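Local atomic coordinates of RNA methyltransferase, TrmH family (PDB entry 2I6D), a protein that probably binds RNA and transfers a methyl group to it, as a putative knotted SPOUT-class methyltransferase of the TrmH (SpoU) family. Residues Tyr171-Gly176 / Glu219-Leu224. Numbering follows the deposited sequence. Where two conformers were deposited one is given.
Sequences YFRRQG and EITDRL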
loop_
_atom_site.group_PDB
_atom_site.type_symbol
_atom_site.label_atom_id
_atom_site.label_comp_id
_atom_site.label_asym_id
_atom_site.label_seq_id
_atom_site.Cartn_x
_atom_site.Cartn_y
_atom_site.Cartn_z
ATOM N N TYR A 171 14.111 -3.339 -17.149
ATOM C CA TYR A 171 15.136 -2.335 -16.905
ATOM C C TYR A 171 15.995 -2.690 -15.670
ATOM O O TYR A 171 17.237 -2.705 -15.740
ATOM C CB TYR A 171 14.471 -0.969 -16.753
ATOM C CG TYR A 171 15.389 0.146 -16.331
ATOM C CD1 TYR A 171 16.375 0.635 -17.207
ATOM C CD2 TYR A 171 15.263 0.730 -15.080
ATOM C CE1 TYR A 171 17.212 1.664 -16.831
ATOM C CE2 TYR A 171 16.103 1.780 -14.693
ATOM C CZ TYR A 171 17.064 2.228 -15.567
ATOM O OH TYR A 171 17.881 3.257 -15.174
ATOM N N PHE A 172 15.339 -2.960 -14.550
ATOM C CA PHE A 172 16.063 -3.324 -13.320
ATOM C C PHE A 172 16.780 -4.652 -13.453
ATOM O O PHE A 172 17.925 -4.798 -12.985
ATOM C CB PHE A 172 15.149 -3.272 -12.105
ATOM C CG PHE A 172 14.882 -1.886 -11.651
ATOM C CD1 PHE A 172 15.907 -1.124 -11.103
ATOM C CD2 PHE A 172 13.648 -1.302 -11.844
ATOM C CE1 PHE A 172 15.668 0.199 -10.681
ATOM C CE2 PHE A 172 13.398 0.011 -11.427
ATOM C CZ PHE A 172 14.404 0.759 -10.843
ATOM N N ARG A 173 16.147 -5.585 -14.166
ATOM C CA ARG A 173 16.753 -6.888 -14.441
ATOM C C ARG A 173 18.067 -6.750 -15.235
ATOM O O ARG A 173 19.074 -7.412 -14.936
ATOM C CB ARG A 173 15.762 -7.824 -15.175
ATOM C CG ARG A 173 16.343 -9.200 -15.476
ATOM C CD ARG A 173 15.470 -10.087 -16.380
ATOM N NE ARG A 173 14.937 -9.403 -17.562
ATOM C CZ ARG A 173 15.575 -9.238 -18.717
ATOM N NH1 ARG A 173 16.812 -9.701 -18.894
ATOM N NH2 ARG A 173 14.971 -8.594 -19.716
ATOM N N ARG A 174 18.067 -5.879 -16.244
ATOM C CA ARG A 174 19.260 -5.676 -17.058
ATOM C C ARG A 174 20.369 -4.927 -16.296
ATOM O O ARG A 174 21.535 -4.967 -16.683
ATOM C CB ARG A 174 18.900 -5.011 -18.395
ATOM C CG ARG A 174 18.393 -6.077 -19.465
ATOM C CD ARG A 174 17.630 -5.438 -20.640
ATOM N NE ARG A 174 18.470 -4.596 -21.515
ATOM C CZ ARG A 174 19.112 -5.025 -22.615
ATOM N NH1 ARG A 174 19.836 -4.166 -23.343
ATOM N NH2 ARG A 174 19.008 -6.364 -22.955
ATOM N N GLN A 175 20.012 -4.271 -15.190
ATOM C CA GLN A 175 21.037 -3.694 -14.284
ATOM C C GLN A 175 21.656 -4.700 -13.307
ATOM O O GLN A 175 22.614 -4.370 -12.598
ATOM C CB GLN A 175 20.486 -2.505 -13.525
ATOM C CG GLN A 175 19.702 -1.642 -14.436
ATOM C CD GLN A 175 19.622 -0.243 -13.986
ATOM O OE1 GLN A 175 20.486 0.600 -14.315
ATOM N NE2 GLN A 175 18.564 0.054 -13.260
ATOM N N GLY A 176 21.141 -5.922 -13.304
ATOM C CA GLY A 176 21.687 -6.991 -12.480
ATOM C C GLY A 176 20.990 -7.104 -11.131
ATOM O O GLY A 176 21.479 -7.795 -10.236
ATOM N N GLU A 219 9.998 -11.922 -17.379
ATOM C CA GLU A 219 11.053 -11.066 -16.854
ATOM C C GLU A 219 11.659 -11.566 -15.539
ATOM O O GLU A 219 12.562 -10.921 -14.991
ATOM C CB GLU A 219 10.512 -9.650 -16.633
ATOM C CG GLU A 219 10.043 -8.960 -17.905
ATOM C CD GLU A 219 11.151 -8.774 -18.953
ATOM O OE1 GLU A 219 12.358 -8.716 -18.614
ATOM O OE2 GLU A 219 10.800 -8.688 -20.134
ATOM N N ILE A 220 11.127 -12.666 -15.017
ATOM C CA ILE A 220 11.542 -13.208 -13.726
ATOM C C ILE A 220 12.838 -13.984 -13.878
ATOM O O ILE A 220 12.959 -14.812 -14.796
ATOM C CB ILE A 220 10.499 -14.212 -13.198
ATOM C CG1 ILE A 220 9.088 -13.594 -13.125
ATOM C CG2 ILE A 220 10.958 -14.844 -11.920
ATOM C CD1 ILE A 220 8.857 -12.514 -12.136
ATOM N N THR A 221 13.812 -13.726 -13.003
ATOM C CA THR A 221 15.096 -14.447 -13.104
ATOM C C THR A 221 15.116 -15.716 -12.263
ATOM O O THR A 221 15.802 -16.665 -12.597
ATOM C CB THR A 221 16.326 -13.570 -12.759
ATOM O OG1 THR A 221 16.219 -13.065 -11.416
ATOM C CG2 THR A 221 16.446 -12.438 -13.730
ATOM N N ASP A 222 14.329 -15.735 -11.202
ATOM C CA ASP A 222 14.389 -16.794 -10.191
ATOM C C ASP A 222 12.973 -17.110 -9.701
ATOM O O ASP A 222 12.361 -16.317 -8.972
ATOM C CB ASP A 222 15.246 -16.325 -9.013
ATOM C CG ASP A 222 16.698 -16.063 -9.405
ATOM O OD1 ASP A 222 17.502 -17.002 -9.267
ATOM O OD2 ASP A 222 17.038 -14.955 -9.882
ATOM N N ARG A 223 12.458 -18.275 -10.087
ATOM C CA ARG A 223 11.124 -18.696 -9.622
ATOM C C ARG A 223 11.205 -19.378 -8.263
ATOM O O ARG A 223 11.985 -20.314 -8.100
ATOM C CB ARG A 223 10.493 -19.687 -10.606
ATOM C CG ARG A 223 10.225 -19.126 -11.944
ATOM C CD ARG A 223 9.781 -20.265 -12.887
ATOM N NE ARG A 223 8.730 -19.738 -13.737
ATOM C CZ ARG A 223 7.456 -20.115 -13.721
ATOM N NH1 ARG A 223 6.623 -19.519 -14.561
ATOM N NH2 ARG A 223 7.019 -21.095 -12.921
ATOM N N LEU A 224 10.370 -18.929 -7.332
ATOM C CA LEU A 224 10.277 -19.487 -5.992
ATOM C C LEU A 224 8.908 -20.121 -5.758
ATOM O O LEU A 224 7.872 -19.626 -6.234
ATOM C CB LEU A 224 10.480 -18.383 -4.930
ATOM C CG LEU A 224 11.781 -17.566 -5.064
ATOM C CD1 LEU A 224 11.810 -16.489 -3.987
ATOM C CD2 LEU A 224 12.997 -18.507 -4.902
#
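R173, in the last turn of helix 165-174, reaches across to E219 and T221, which lead into strand 222-225. This is a surface contact of the SPOUT-type domain, where helix 165-174 runs through a short loop into strand 179-182, the neighbour of strand 222-225 in the parallel sheet.

The electrostatic part is a side-on salt bridge. NE and NH2 of R173 both donate to one oxygen, E219 OE1, at 2.9 and 2.8 Å respectively. NH2 meets the syn lone pair of OE1, whereas NE comes in nearly along the C-O axis. Sharing one acceptor bends both bonds, to N-H...O angles of about 140°, yet OE1 stays close to the guanidinium plane; the carboxylate is tilted 30° from that plane. R173 can reach because its chain leaves the helix extended and then bends at chi3, while E219 folds at chi2. The glutamate chain also packs on V166, L169 and A170 of the same helix, so E219 ties the loop after helix 214-217 to that helix by packing as well as by charge.

Arginine suits the place because its methylenes pack while its guanidinium, farther out, carries the charge: T221 CG2 lies 3.7 Å from R173 CD, and V179 touches the same side chain. A threonine suits this place because its methyl faces the arginine while OG1 takes part in polar bonds, with D222 OD2 and V179 N.

Beyond the arginine the helix closes in a Schellman motif, with G176 at a positive phi (93°) that favours glycine and its N bonded to R173 O at 3.0 Å.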